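Local structure of Serpin48 (Tenebrio molitor, 3OZQ) at residues Leu45-Gln49 with Ile60-Leu64; Phe189-Ala193 with Gln239-Leu243; Cys214-Asp218 with Lys249-Ser253; Ala230-Leu236 with Phe356-Val362. The protein inhibits the serine protease SPE with high specificity, as a serpin of the innate immune system of the insect. All blocks are in the same frame, centred on the assembly; numbering follows the deposited sequence.

Contacts 2, 3 and 4 lie together on one side of the chain's centre, whereas contact 1 sits apart, its centre about 26 Å from that of contact 4 and about 38 Å from that of contact 2. Contact 4 is the hub. Its I357 receives L243 of contact 2 (CG1 to L243 CD1, 3.7 Å) and I250 of contact 3 (CD1 to I250 CD1, 3.7 Å), so the segments 239-243 and 249-253 both settle on the strand pair. The segments of these three contacts interleave along the chain. None contains the reactive centre loop, which in serpins lies between strands 310-321 and 348-351; strand 356-362 of contact 4 follows soon after it.

Contact 1 of 4, residues Leu45-Gln49 with Ile60-Leu64; sequences LALAQ and IRQVL
Q49 and I60 bring the two backbones closest, with 6.2 Å between their CA atoms. Q49 lies near the C-terminal end of helix 38-50, where its N is bonded to the O of L45, while I60 belongs to helix 54-63 and L64 stands just past the end of that helix. No hydrogen bond joins the two segments; the interface is made mainly by side chains.

The branch methyl CG2 of I60 is the centre of the packing. It presses against CG of L45 at 3.6 Å and, on the next turn of the same helix, against the side chain of Q49, whose CB lies 3.5 Å away. Q49 and I60 run past each other in opposite senses. With CG anti to the backbone N (chi1 -174°) and the chain extended beyond it, Q49 reaches across to helix 54-63 and lays its amide over the first atoms of R61: NE2 is 3.3 Å from CG of R61. The guanidinium of R61 leads away from this interface and forms a salt bridge with E58. On the amide's other branch OE1 is buried against hydrocarbon, 3.4 Å from CG2 of I60, and has no polar partner in the model. L64 closes the far side, its CD2 meeting CD2 of L45 at 3.9 Å and its CD1 reaching the CB of A46.

This is side-chain packing, mostly apolar but with a glutamine amide laid in it, between two consecutive helices across a short connection, in the helical part of the serpin fold, where they correspond to helices B and C.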
loop_
_atom_site.group_PDB
_atom_site.type_symbol
_atom_site.label_atom_id
_atom_site.label_comp_id
_atom_site.label_asym_id
_atom_site.label_seq_id
_atom_site.Cartn_x
_atom_site.Cartn_y
_atom_site.Cartn_z
ATOM N N LEU A 45 5.097 10.787 3.413
ATOM C CA LEU A 45 4.759 12.168 3.128
ATOM C C LEU A 45 4.606 12.975 4.430
ATOM O O LEU A 45 4.893 14.172 4.471
ATOM C CB LEU A 45 3.472 12.225 2.325
ATOM C CG LEU A 45 3.110 13.617 1.817
ATOM C CD1 LEU A 45 4.063 14.058 0.721
ATOM C CD2 LEU A 45 1.675 13.647 1.319
ATOM N N ALA A 46 4.126 12.321 5.487
ATOM C CA ALA A 46 4.057 12.967 6.793
ATOM C C ALA A 46 5.471 13.302 7.317
ATOM O O ALA A 46 5.685 14.347 7.918
ATOM C CB ALA A 46 3.283 12.093 7.787
ATOM N N LEU A 47 6.434 12.413 7.083
ATOM C CA LEU A 47 7.816 12.688 7.436
ATOM C C LEU A 47 8.261 13.929 6.684
ATOM O O LEU A 47 8.771 14.884 7.280
ATOM C CB LEU A 47 8.716 11.523 7.049
ATOM C CG LEU A 47 10.040 11.365 7.811
ATOM C CD1 LEU A 47 11.070 10.655 6.957
ATOM C CD2 LEU A 47 10.583 12.679 8.315
ATOM N N ALA A 48 8.064 13.915 5.370
ATOM C CA ALA A 48 8.369 15.077 4.541
ATOM C C ALA A 48 7.735 16.347 5.107
ATOM O O ALA A 48 8.403 17.388 5.278
ATOM C CB ALA A 48 7.873 14.850 3.133
ATOM N N GLN A 49 6.437 16.254 5.369
ATOM C CA GLN A 49 5.646 17.368 5.875
ATOM C C GLN A 49 6.303 17.976 7.111
ATOM O O GLN A 49 6.291 19.192 7.305
ATOM C CB GLN A 49 4.228 16.876 6.210
ATOM C CG GLN A 49 3.241 17.965 6.610
ATOM C CD GLN A 49 2.005 17.406 7.316
ATOM O OE1 GLN A 49 1.565 16.281 7.039
ATOM N NE2 GLN A 49 1.444 18.188 8.242
ATOM N N ILE A 60 0.183 19.689 2.520
ATOM C CA ILE A 60 0.351 18.260 2.783
ATOM C C ILE A 60 -0.583 17.820 3.901
ATOM O O ILE A 60 -1.175 16.735 3.848
ATOM C CB ILE A 60 1.800 17.933 3.153
ATOM C CG1 ILE A 60 2.711 18.166 1.938
ATOM C CG2 ILE A 60 1.939 16.508 3.632
ATOM C CD1 ILE A 60 4.172 18.136 2.269
ATOM N N ARG A 61 -0.725 18.672 4.909
ATOM C CA ARG A 61 -1.587 18.364 6.044
ATOM C C ARG A 61 -3.045 18.277 5.597
ATOM O O ARG A 61 -3.780 17.386 6.012
ATOM C CB ARG A 61 -1.435 19.436 7.124
ATOM C CG ARG A 61 -1.724 18.955 8.538
ATOM C CD ARG A 61 -2.263 20.098 9.394
ATOM N NE ARG A 61 -3.592 20.499 8.937
ATOM C CZ ARG A 61 -4.283 21.530 9.412
ATOM N NH1 ARG A 61 -3.778 22.295 10.374
ATOM N NH2 ARG A 61 -5.488 21.796 8.916
ATOM N N GLN A 62 -3.437 19.222 4.747
ATOM C CA GLN A 62 -4.784 19.322 4.205
ATOM C C GLN A 62 -5.138 18.080 3.413
ATOM O O GLN A 62 -6.239 17.553 3.555
ATOM C CB GLN A 62 -4.903 20.567 3.308
ATOM C CG GLN A 62 -6.205 20.706 2.496
ATOM C CD GLN A 62 -6.010 21.474 1.176
ATOM O OE1 GLN A 62 -4.902 21.886 0.847
ATOM N NE2 GLN A 62 -7.085 21.648 0.417
ATOM N N VAL A 63 -4.217 17.606 2.575
ATOM C CA VAL A 63 -4.524 16.446 1.732
ATOM C C VAL A 63 -4.515 15.133 2.512
ATOM O O VAL A 63 -5.310 14.237 2.247
ATOM C CB VAL A 63 -3.637 16.361 0.454
ATOM C CG1 VAL A 63 -2.550 17.396 0.492
ATOM C CG2 VAL A 63 -3.067 14.961 0.283
ATOM N N LEU A 64 -3.628 15.021 3.487
ATOM C CA LEU A 64 -3.629 13.832 4.312
ATOM C C LEU A 64 -4.844 13.888 5.226
ATOM O O LEU A 64 -5.089 12.957 5.996
ATOM C CB LEU A 64 -2.330 13.717 5.109
ATOM C CG LEU A 64 -1.083 13.416 4.264
ATOM C CD1 LEU A 64 0.126 13.203 5.159
ATOM C CD2 LEU A 64 -1.295 12.207 3.370
#

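Contact 2 of 4, residues Phe189-Ala193 with Gln239-Leu243; sequences FHKSA and QIEGL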
loop_
_atom_site.group_PDB
_atom_site.type_symbol
_atom_site.label_atom_id
_atom_site.label_comp_id
_atom_site.label_asym_id
_atom_site.label_seq_id
_atom_site.Cartn_x
_atom_site.Cartn_y
_atom_site.Cartn_z
ATOM N N PHE A 189 -10.730 -18.742 -15.168
ATOM C CA PHE A 189 -10.780 -17.381 -14.665
ATOM C C PHE A 189 -11.240 -16.534 -15.837
ATOM O O PHE A 189 -10.602 -16.511 -16.887
ATOM C CB PHE A 189 -9.402 -16.909 -14.161
ATOM C CG PHE A 189 -9.416 -15.526 -13.542
ATOM C CD1 PHE A 189 -9.232 -14.401 -14.319
ATOM C CD2 PHE A 189 -9.638 -15.355 -12.183
ATOM C CE1 PHE A 189 -9.255 -13.130 -13.751
ATOM C CE2 PHE A 189 -9.666 -14.090 -11.612
ATOM C CZ PHE A 189 -9.478 -12.976 -12.393
ATOM N N HIS A 190 -12.364 -15.857 -15.673
ATOM C CA HIS A 190 -12.901 -15.038 -16.746
ATOM C C HIS A 190 -12.425 -13.603 -16.637
ATOM O O HIS A 190 -12.883 -12.873 -15.772
ATOM C CB HIS A 190 -14.427 -15.052 -16.701
ATOM C CG HIS A 190 -15.014 -16.425 -16.701
ATOM N ND1 HIS A 190 -14.972 -17.248 -17.806
ATOM C CD2 HIS A 190 -15.659 -17.120 -15.735
ATOM C CE1 HIS A 190 -15.563 -18.395 -17.519
ATOM N NE2 HIS A 190 -15.993 -18.341 -16.269
ATOM N N LYS A 191 -11.523 -13.203 -17.529
ATOM C CA LYS A 191 -11.063 -11.821 -17.591
ATOM C C LYS A 191 -12.193 -10.931 -18.095
ATOM O O LYS A 191 -12.199 -9.713 -17.879
ATOM C CB LYS A 191 -9.852 -11.705 -18.518
ATOM C CG LYS A 191 -8.701 -12.627 -18.146
ATOM C CD LYS A 191 -7.551 -12.504 -19.134
ATOM C CE LYS A 191 -6.480 -13.555 -18.868
ATOM N NZ LYS A 191 -5.420 -13.588 -19.935
ATOM N N SER A 192 -13.142 -11.565 -18.782
ATOM C CA SER A 192 -14.356 -10.923 -19.271
ATOM C C SER A 192 -15.221 -12.033 -19.827
ATOM O O SER A 192 -14.801 -13.195 -19.852
ATOM C CB SER A 192 -14.053 -9.886 -20.357
ATOM O OG SER A 192 -13.402 -10.459 -21.476
ATOM N N ALA A 193 -16.429 -11.694 -20.261
ATOM C CA ALA A 193 -17.331 -12.701 -20.811
ATOM C C ALA A 193 -16.627 -13.527 -21.885
ATOM O O ALA A 193 -16.509 -14.743 -21.760
ATOM C CB ALA A 193 -18.578 -12.048 -21.369
ATOM N N GLN A 239 -21.557 -9.710 -11.295
ATOM C CA GLN A 239 -21.414 -9.969 -12.720
ATOM C C GLN A 239 -19.948 -10.078 -13.159
ATOM O O GLN A 239 -19.071 -9.393 -12.630
ATOM C CB GLN A 239 -22.158 -8.903 -13.526
ATOM C CG GLN A 239 -23.676 -9.081 -13.491
ATOM C CD GLN A 239 -24.097 -10.494 -13.880
ATOM O OE1 GLN A 239 -23.530 -11.094 -14.798
ATOM N NE2 GLN A 239 -25.076 -11.038 -13.165
ATOM N N ILE A 240 -19.695 -10.952 -14.127
ATOM C CA ILE A 240 -18.341 -11.216 -14.607
ATOM C C ILE A 240 -17.543 -9.946 -14.901
ATOM O O ILE A 240 -16.371 -9.851 -14.538
ATOM C CB ILE A 240 -18.352 -12.105 -15.875
ATOM C CG1 ILE A 240 -19.017 -13.456 -15.589
ATOM C CG2 ILE A 240 -16.935 -12.315 -16.405
ATOM C CD1 ILE A 240 -18.159 -14.409 -14.778
ATOM N N GLU A 241 -18.175 -8.977 -15.559
ATOM C CA GLU A 241 -17.469 -7.789 -16.035
ATOM C C GLU A 241 -17.780 -6.559 -15.193
ATOM O O GLU A 241 -17.673 -5.434 -15.680
ATOM C CB GLU A 241 -17.824 -7.496 -17.499
ATOM C CG GLU A 241 -17.468 -8.596 -18.493
ATOM C CD GLU A 241 -17.862 -8.236 -19.924
ATOM O OE1 GLU A 241 -18.772 -7.390 -20.092
ATOM O OE2 GLU A 241 -17.262 -8.791 -20.876
ATOM N N GLY A 242 -18.155 -6.770 -13.934
ATOM C CA GLY A 242 -18.625 -5.686 -13.088
ATOM C C GLY A 242 -17.591 -4.816 -12.383
ATOM O O GLY A 242 -17.956 -3.972 -11.566
ATOM N N LEU A 243 -16.308 -4.995 -12.690
ATOM C CA LEU A 243 -15.251 -4.269 -11.974
ATOM C C LEU A 243 -15.283 -2.750 -12.171
ATOM O O LEU A 243 -15.272 -1.990 -11.196
ATOM C CB LEU A 243 -13.872 -4.805 -12.353
ATOM C CG LEU A 243 -12.671 -4.088 -11.737
ATOM C CD1 LEU A 243 -12.751 -4.058 -10.216
ATOM C CD2 LEU A 243 -11.379 -4.751 -12.183
#
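H190, the last residue of strand 185-190, starts the contact with I240: its CB lies 3.7 Å from CG2 of I240. Further out its ring atom CD2 meets CD1 of the same isoleucine at 3.8 Å, so both arms of I240 rest along one histidine. The backbone of H190 is bonded to D353. After H190 the chain leaves the strand, and S192 makes the closest backbone approach, 5.5 Å from its CA to that of E241. CG2 of I240 also packs against the carbonyl carbon of S192, and CB of S192 lies 3.4 Å from OE2 of E241.

A193 supplies the one hydrogen bond across the segments. Its N donates to OE2 of E241 over 3.1 Å, arriving on the anti side of the carboxylate and 30° out of its plane. The glutamate gets there because its chain is extended beyond CG (chi2 180°), which carries the carboxylate across to the backbone of A193.

On the facing side, residues Q239-G242 form a type I turn, with G242 as N-cap of helix 243-248. At the protein surface, the contact thus joins this turn to the hairpin connection between strands 185-190 and 196-205, which correspond to strands 4 and 3 of serpin sheet C.

Contact 3 of 4, residues Cys214-Asp218 with Lys249-Ser253; sequences CHHLD and KIKRS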
loop_
_atom_site.group_PDB
_atom_site.type_symbol
_atom_site.label_atom_id
_atom_site.label_comp_id
_atom_site.label_asym_id
_atom_site.label_seq_id
_atom_site.Cartn_x
_atom_site.Cartn_y
_atom_site.Cartn_z
ATOM N N CYS A 214 -23.479 -6.732 -0.673
ATOM C CA CYS A 214 -23.785 -5.318 -0.859
ATOM C C CYS A 214 -24.715 -5.143 -2.045
ATOM O O CYS A 214 -24.328 -5.378 -3.189
ATOM C CB CYS A 214 -22.511 -4.481 -1.054
ATOM S SG CYS A 214 -22.796 -2.675 -0.953
ATOM N N HIS A 215 -25.939 -4.714 -1.764
ATOM C CA HIS A 215 -26.966 -4.615 -2.795
ATOM C C HIS A 215 -26.815 -3.385 -3.691
ATOM O O HIS A 215 -27.060 -3.461 -4.896
ATOM C CB HIS A 215 -28.368 -4.698 -2.172
ATOM C CG HIS A 215 -28.662 -6.025 -1.534
ATOM N ND1 HIS A 215 -28.733 -6.197 -0.168
ATOM C CD2 HIS A 215 -28.886 -7.247 -2.078
ATOM C CE1 HIS A 215 -28.995 -7.464 0.103
ATOM N NE2 HIS A 215 -29.092 -8.123 -1.038
ATOM N N HIS A 216 -26.399 -2.264 -3.109
ATOM C CA HIS A 216 -26.101 -1.074 -3.898
ATOM C C HIS A 216 -24.964 -1.339 -4.887
ATOM O O HIS A 216 -24.985 -0.857 -6.020
ATOM C CB HIS A 216 -25.745 0.103 -2.988
ATOM C CG HIS A 216 -25.223 1.299 -3.724
ATOM N ND1 HIS A 216 -24.009 1.885 -3.429
ATOM C CD2 HIS A 216 -25.744 2.012 -4.751
ATOM C CE1 HIS A 216 -23.809 2.912 -4.237
ATOM N NE2 HIS A 216 -24.845 3.007 -5.051
ATOM N N LEU A 217 -23.980 -2.119 -4.458
ATOM C CA LEU A 217 -22.817 -2.389 -5.298
ATOM C C LEU A 217 -22.993 -3.566 -6.234
ATOM O O LEU A 217 -22.190 -3.748 -7.149
ATOM C CB LEU A 217 -21.573 -2.608 -4.436
ATOM C CG LEU A 217 -21.011 -1.288 -3.917
ATOM C CD1 LEU A 217 -19.929 -1.514 -2.866
ATOM C CD2 LEU A 217 -20.503 -0.450 -5.092
ATOM N N ASP A 218 -24.042 -4.354 -6.004
ATOM C CA ASP A 218 -24.222 -5.625 -6.699
ATOM C C ASP A 218 -22.922 -6.419 -6.665
ATOM O O ASP A 218 -22.385 -6.821 -7.699
ATOM C CB ASP A 218 -24.709 -5.431 -8.139
ATOM C CG ASP A 218 -25.195 -6.741 -8.775
ATOM O OD1 ASP A 218 -25.519 -7.686 -8.022
ATOM O OD2 ASP A 218 -25.247 -6.832 -10.023
ATOM N N LYS A 249 -17.684 3.474 -8.444
ATOM C CA LYS A 249 -18.143 3.666 -7.067
ATOM C C LYS A 249 -17.076 3.235 -6.052
ATOM O O LYS A 249 -17.395 2.669 -4.999
ATOM C CB LYS A 249 -19.435 2.880 -6.823
ATOM C CG LYS A 249 -20.522 3.156 -7.847
ATOM C CD LYS A 249 -21.575 2.062 -7.868
ATOM C CE LYS A 249 -22.391 2.141 -9.155
ATOM N NZ LYS A 249 -21.501 2.151 -10.358
ATOM N N ILE A 250 -15.814 3.531 -6.365
ATOM C CA ILE A 250 -14.678 3.036 -5.589
ATOM C C ILE A 250 -14.754 3.355 -4.098
ATOM O O ILE A 250 -14.260 2.601 -3.255
ATOM C CB ILE A 250 -13.348 3.577 -6.145
ATOM C CG1 ILE A 250 -12.186 2.764 -5.578
ATOM C CG2 ILE A 250 -13.202 5.067 -5.848
ATOM C CD1 ILE A 250 -12.315 1.273 -5.839
ATOM N N LYS A 251 -15.373 4.482 -3.780
ATOM C CA LYS A 251 -15.516 4.924 -2.400
ATOM C C LYS A 251 -16.308 3.897 -1.589
ATOM O O LYS A 251 -15.897 3.474 -0.504
ATOM C CB LYS A 251 -16.235 6.278 -2.362
ATOM C CG LYS A 251 -15.771 7.294 -3.421
ATOM C CD LYS A 251 -16.032 6.829 -4.870
ATOM C CE LYS A 251 -17.513 6.785 -5.215
ATOM N NZ LYS A 251 -18.237 5.683 -4.510
ATOM N N ARG A 252 -17.450 3.493 -2.128
ATOM C CA ARG A 252 -18.313 2.537 -1.444
ATOM C C ARG A 252 -17.599 1.205 -1.211
ATOM O O ARG A 252 -17.786 0.561 -0.182
ATOM C CB ARG A 252 -19.606 2.316 -2.230
ATOM C CG ARG A 252 -20.667 3.387 -2.013
ATOM C CD ARG A 252 -20.161 4.769 -2.398
ATOM N NE ARG A 252 -21.219 5.777 -2.344
ATOM C CZ ARG A 252 -21.927 6.175 -3.399
ATOM N NH1 ARG A 252 -21.688 5.653 -4.596
ATOM N NH2 ARG A 252 -22.872 7.096 -3.257
ATOM N N SER A 253 -16.758 0.808 -2.159
ATOM C CA SER A 253 -16.114 -0.501 -2.089
ATOM C C SER A 253 -15.150 -0.659 -0.907
ATOM O O SER A 253 -14.884 -1.775 -0.469
ATOM C CB SER A 253 -15.404 -0.815 -3.408
ATOM O OG SER A 253 -16.286 -0.638 -4.503
#
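Apolar packing centres on L217, whose two methyls reach K249 and the R252-S253 end of segment 249-253. CD2 lies 3.9 Å from CD of K249, the two side chains sliding past each other in opposite directions, while CD1 touches CB of R252, also at 3.9 Å, and sits 4.0 Å from the backbone N of S253. The ammonium of K249 is not spent on this contact: NZ is hydrogen-bonded to the O of S245.

The second kind of interaction sets two flat groups at right angles. The imidazole of H216 turns its CE1 corner to one face of the R252 guanidinium, 3.5 Å above that plane and offset toward the rim, the two planes being 89° apart. Relative to the ring, NH1 of R252 lies at its edge, near its plane. CG of the arginine lies in plane with the imidazole edge, 3.9 Å from ND1, and the bend at chi2 (59°) beyond it turns the rest of the chain so that the guanidinium comes beside CE1. With an alanine here, H216 would probably lose the surface that its ring edge rests against and be freer to turn, although the CB beside L217 would remain.

No hydrogen bond crosses between the segments. The arrangement packs the tight connection between strands 207-214 and 219-225 against the start of helix 250-254; in serpins these correspond to strands 1 and 2 of sheet B and helix H.

Contact 4 of 4, residues Ala230-Leu236 with Phe356-Val362; sequences ASLTIVL and FIFYIKV
S231, T233 and V235 pair with K361, Y359 and I357 as antiparallel hydrogen-bonded pairs, the two strand axes 4.6 Å apart at closest approach and 157° between their directions. T233 N to Y359 O (2.8 Å, 177° at the hydrogen) is nearly straight.

On the face of T233, its CB stands over the Y359 ring in a CH-pi contact, 3.7 Å from the centroid, and its CG2 reaches CZ at 3.5 Å. Y359 holds CG between the backbone N and carbonyl carbon (chi1 64°), which lays the ring alongside T233, pointing the same way. One water joins S231 OG and T233 OG1 and donates to Y359 O; another links T233 OG1 with Y359 OH and accepts from K361 NZ. A leucine in place of Y359 would probably leave this second water without its phenolic partner and T233 without the ring beneath it.

On the other face, CD1 of L232 packs on CG1 of I360 at 3.7 Å, and CG2 of I234 on CD1 of F356 at 3.7 Å.

F254 lies against the Y359 ring and F271 against that of F358. Flanked by strands 219-225 and 365-372, the pair forms the middle of serpin sheet B, as its strands 3 and 4.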
loop_
_atom_site.group_PDB
_atom_site.type_symbol
_atom_site.label_atom_id
_atom_site.label_comp_id
_atom_site.label_asym_id
_atom_site.label_seq_id
_atom_site.Cartn_x
_atom_site.Cartn_y
_atom_site.Cartn_z
ATOM N N ALA A 230 -5.013 -9.491 11.349
ATOM C CA ALA A 230 -4.997 -8.897 10.019
ATOM C C ALA A 230 -6.005 -9.617 9.124
ATOM O O ALA A 230 -6.504 -10.693 9.480
ATOM C CB ALA A 230 -3.614 -9.009 9.434
ATOM N N SER A 231 -6.310 -9.042 7.963
ATOM C CA SER A 231 -7.214 -9.731 7.035
ATOM C C SER A 231 -7.024 -9.305 5.581
ATOM O O SER A 231 -6.506 -8.226 5.305
ATOM C CB SER A 231 -8.667 -9.540 7.462
ATOM O OG SER A 231 -9.090 -8.205 7.250
ATOM N N LEU A 232 -7.403 -10.187 4.657
ATOM C CA LEU A 232 -7.467 -9.864 3.234
ATOM C C LEU A 232 -8.926 -9.861 2.797
ATOM O O LEU A 232 -9.624 -10.873 2.929
ATOM C CB LEU A 232 -6.679 -10.874 2.399
ATOM C CG LEU A 232 -6.809 -10.609 0.893
ATOM C CD1 LEU A 232 -5.898 -9.483 0.546
ATOM C CD2 LEU A 232 -6.485 -11.826 0.020
ATOM N N THR A 233 -9.400 -8.722 2.313
ATOM C CA THR A 233 -10.791 -8.589 1.896
ATOM C C THR A 233 -10.903 -8.556 0.368
ATOM O O THR A 233 -10.268 -7.721 -0.280
ATOM C CB THR A 233 -11.431 -7.289 2.462
ATOM O OG1 THR A 233 -11.524 -7.360 3.896
ATOM C CG2 THR A 233 -12.817 -7.063 1.876
ATOM N N ILE A 234 -11.713 -9.462 -0.191
ATOM C CA ILE A 234 -11.993 -9.483 -1.627
ATOM C C ILE A 234 -13.339 -8.822 -1.862
ATOM O O ILE A 234 -14.301 -9.106 -1.152
ATOM C CB ILE A 234 -12.092 -10.942 -2.169
ATOM C CG1 ILE A 234 -10.903 -11.782 -1.696
ATOM C CG2 ILE A 234 -12.244 -10.962 -3.681
ATOM C CD1 ILE A 234 -9.581 -11.204 -2.081
ATOM N N VAL A 235 -13.404 -7.932 -2.841
ATOM C CA VAL A 235 -14.663 -7.350 -3.275
ATOM C C VAL A 235 -14.964 -7.882 -4.669
ATOM O O VAL A 235 -14.284 -7.543 -5.642
ATOM C CB VAL A 235 -14.629 -5.814 -3.293
ATOM C CG1 VAL A 235 -15.994 -5.266 -3.699
ATOM C CG2 VAL A 235 -14.215 -5.267 -1.927
ATOM N N LEU A 236 -15.989 -8.729 -4.744
ATOM C CA LEU A 236 -16.296 -9.502 -5.935
ATOM C C LEU A 236 -17.628 -9.082 -6.543
ATOM O O LEU A 236 -18.671 -9.280 -5.939
ATOM C CB LEU A 236 -16.360 -10.973 -5.550
ATOM C CG LEU A 236 -16.597 -11.973 -6.672
ATOM C CD1 LEU A 236 -15.451 -11.901 -7.682
ATOM C CD2 LEU A 236 -16.744 -13.380 -6.097
ATOM N N PHE A 356 -11.344 -8.694 -9.623
ATOM C CA PHE A 356 -11.769 -8.292 -8.289
ATOM C C PHE A 356 -10.829 -7.252 -7.672
ATOM O O PHE A 356 -9.684 -7.127 -8.081
ATOM C CB PHE A 356 -11.829 -9.506 -7.375
ATOM C CG PHE A 356 -10.525 -10.245 -7.245
ATOM C CD1 PHE A 356 -9.701 -10.037 -6.156
ATOM C CD2 PHE A 356 -10.132 -11.162 -8.201
ATOM C CE1 PHE A 356 -8.507 -10.728 -6.029
ATOM C CE2 PHE A 356 -8.938 -11.857 -8.078
ATOM C CZ PHE A 356 -8.124 -11.638 -6.997
ATOM N N ILE A 357 -11.340 -6.533 -6.675
ATOM C CA ILE A 357 -10.549 -5.637 -5.848
ATOM C C ILE A 357 -10.228 -6.389 -4.560
ATOM O O ILE A 357 -11.016 -7.216 -4.117
ATOM C CB ILE A 357 -11.369 -4.368 -5.520
ATOM C CG1 ILE A 357 -11.615 -3.542 -6.784
ATOM C CG2 ILE A 357 -10.718 -3.536 -4.416
ATOM C CD1 ILE A 357 -12.537 -2.349 -6.553
ATOM N N PHE A 358 -9.070 -6.117 -3.965
ATOM C CA PHE A 358 -8.727 -6.681 -2.666
ATOM C C PHE A 358 -8.036 -5.630 -1.811
ATOM O O PHE A 358 -7.512 -4.640 -2.322
ATOM C CB PHE A 358 -7.791 -7.872 -2.809
ATOM C CG PHE A 358 -6.470 -7.513 -3.401
ATOM C CD1 PHE A 358 -5.443 -7.023 -2.604
ATOM C CD2 PHE A 358 -6.262 -7.616 -4.765
ATOM C CE1 PHE A 358 -4.218 -6.673 -3.157
ATOM C CE2 PHE A 358 -5.049 -7.273 -5.315
ATOM C CZ PHE A 358 -4.023 -6.785 -4.512
ATOM N N TYR A 359 -8.027 -5.854 -0.503
ATOM C CA TYR A 359 -7.287 -4.974 0.378
ATOM C C TYR A 359 -6.945 -5.659 1.681
ATOM O O TYR A 359 -7.699 -6.496 2.174
ATOM C CB TYR A 359 -8.009 -3.630 0.602
ATOM C CG TYR A 359 -9.359 -3.692 1.308
ATOM C CD1 TYR A 359 -10.545 -3.611 0.585
ATOM C CD2 TYR A 359 -9.440 -3.770 2.696
ATOM C CE1 TYR A 359 -11.779 -3.641 1.219
ATOM C CE2 TYR A 359 -10.680 -3.810 3.344
ATOM C CZ TYR A 359 -11.838 -3.740 2.592
ATOM O OH TYR A 359 -13.064 -3.765 3.210
ATOM N N ILE A 360 -5.782 -5.308 2.219
ATOM C CA ILE A 360 -5.310 -5.878 3.465
ATOM C C ILE A 360 -5.552 -4.855 4.578
ATOM O O ILE A 360 -5.177 -3.683 4.442
ATOM C CB ILE A 360 -3.808 -6.208 3.381
ATOM C CG1 ILE A 360 -3.566 -7.392 2.431
ATOM C CG2 ILE A 360 -3.250 -6.553 4.747
ATOM C CD1 ILE A 360 -2.153 -7.852 2.441
ATOM N N LYS A 361 -6.189 -5.297 5.661
ATOM C CA LYS A 361 -6.435 -4.438 6.828
ATOM C C LYS A 361 -5.698 -4.960 8.033
ATOM O O LYS A 361 -5.571 -6.170 8.221
ATOM C CB LYS A 361 -7.911 -4.390 7.213
ATOM C CG LYS A 361 -8.793 -3.461 6.419
ATOM C CD LYS A 361 -10.190 -3.357 7.068
ATOM C CE LYS A 361 -10.866 -4.727 7.168
ATOM N NZ LYS A 361 -12.253 -4.672 7.747
ATOM N N VAL A 362 -5.224 -4.038 8.863
ATOM C CA VAL A 362 -4.718 -4.400 10.170
ATOM C C VAL A 362 -5.368 -3.490 11.204
ATOM O O VAL A 362 -5.212 -2.268 11.154
ATOM C CB VAL A 362 -3.194 -4.292 10.249
ATOM C CG1 VAL A 362 -2.735 -4.431 11.694
ATOM C CG2 VAL A 362 -2.540 -5.351 9.365
HETATM O O HOH W 1 -9.090 -6.744 4.875
HETATM O O HOH W 2 -13.452 -5.859 5.188
#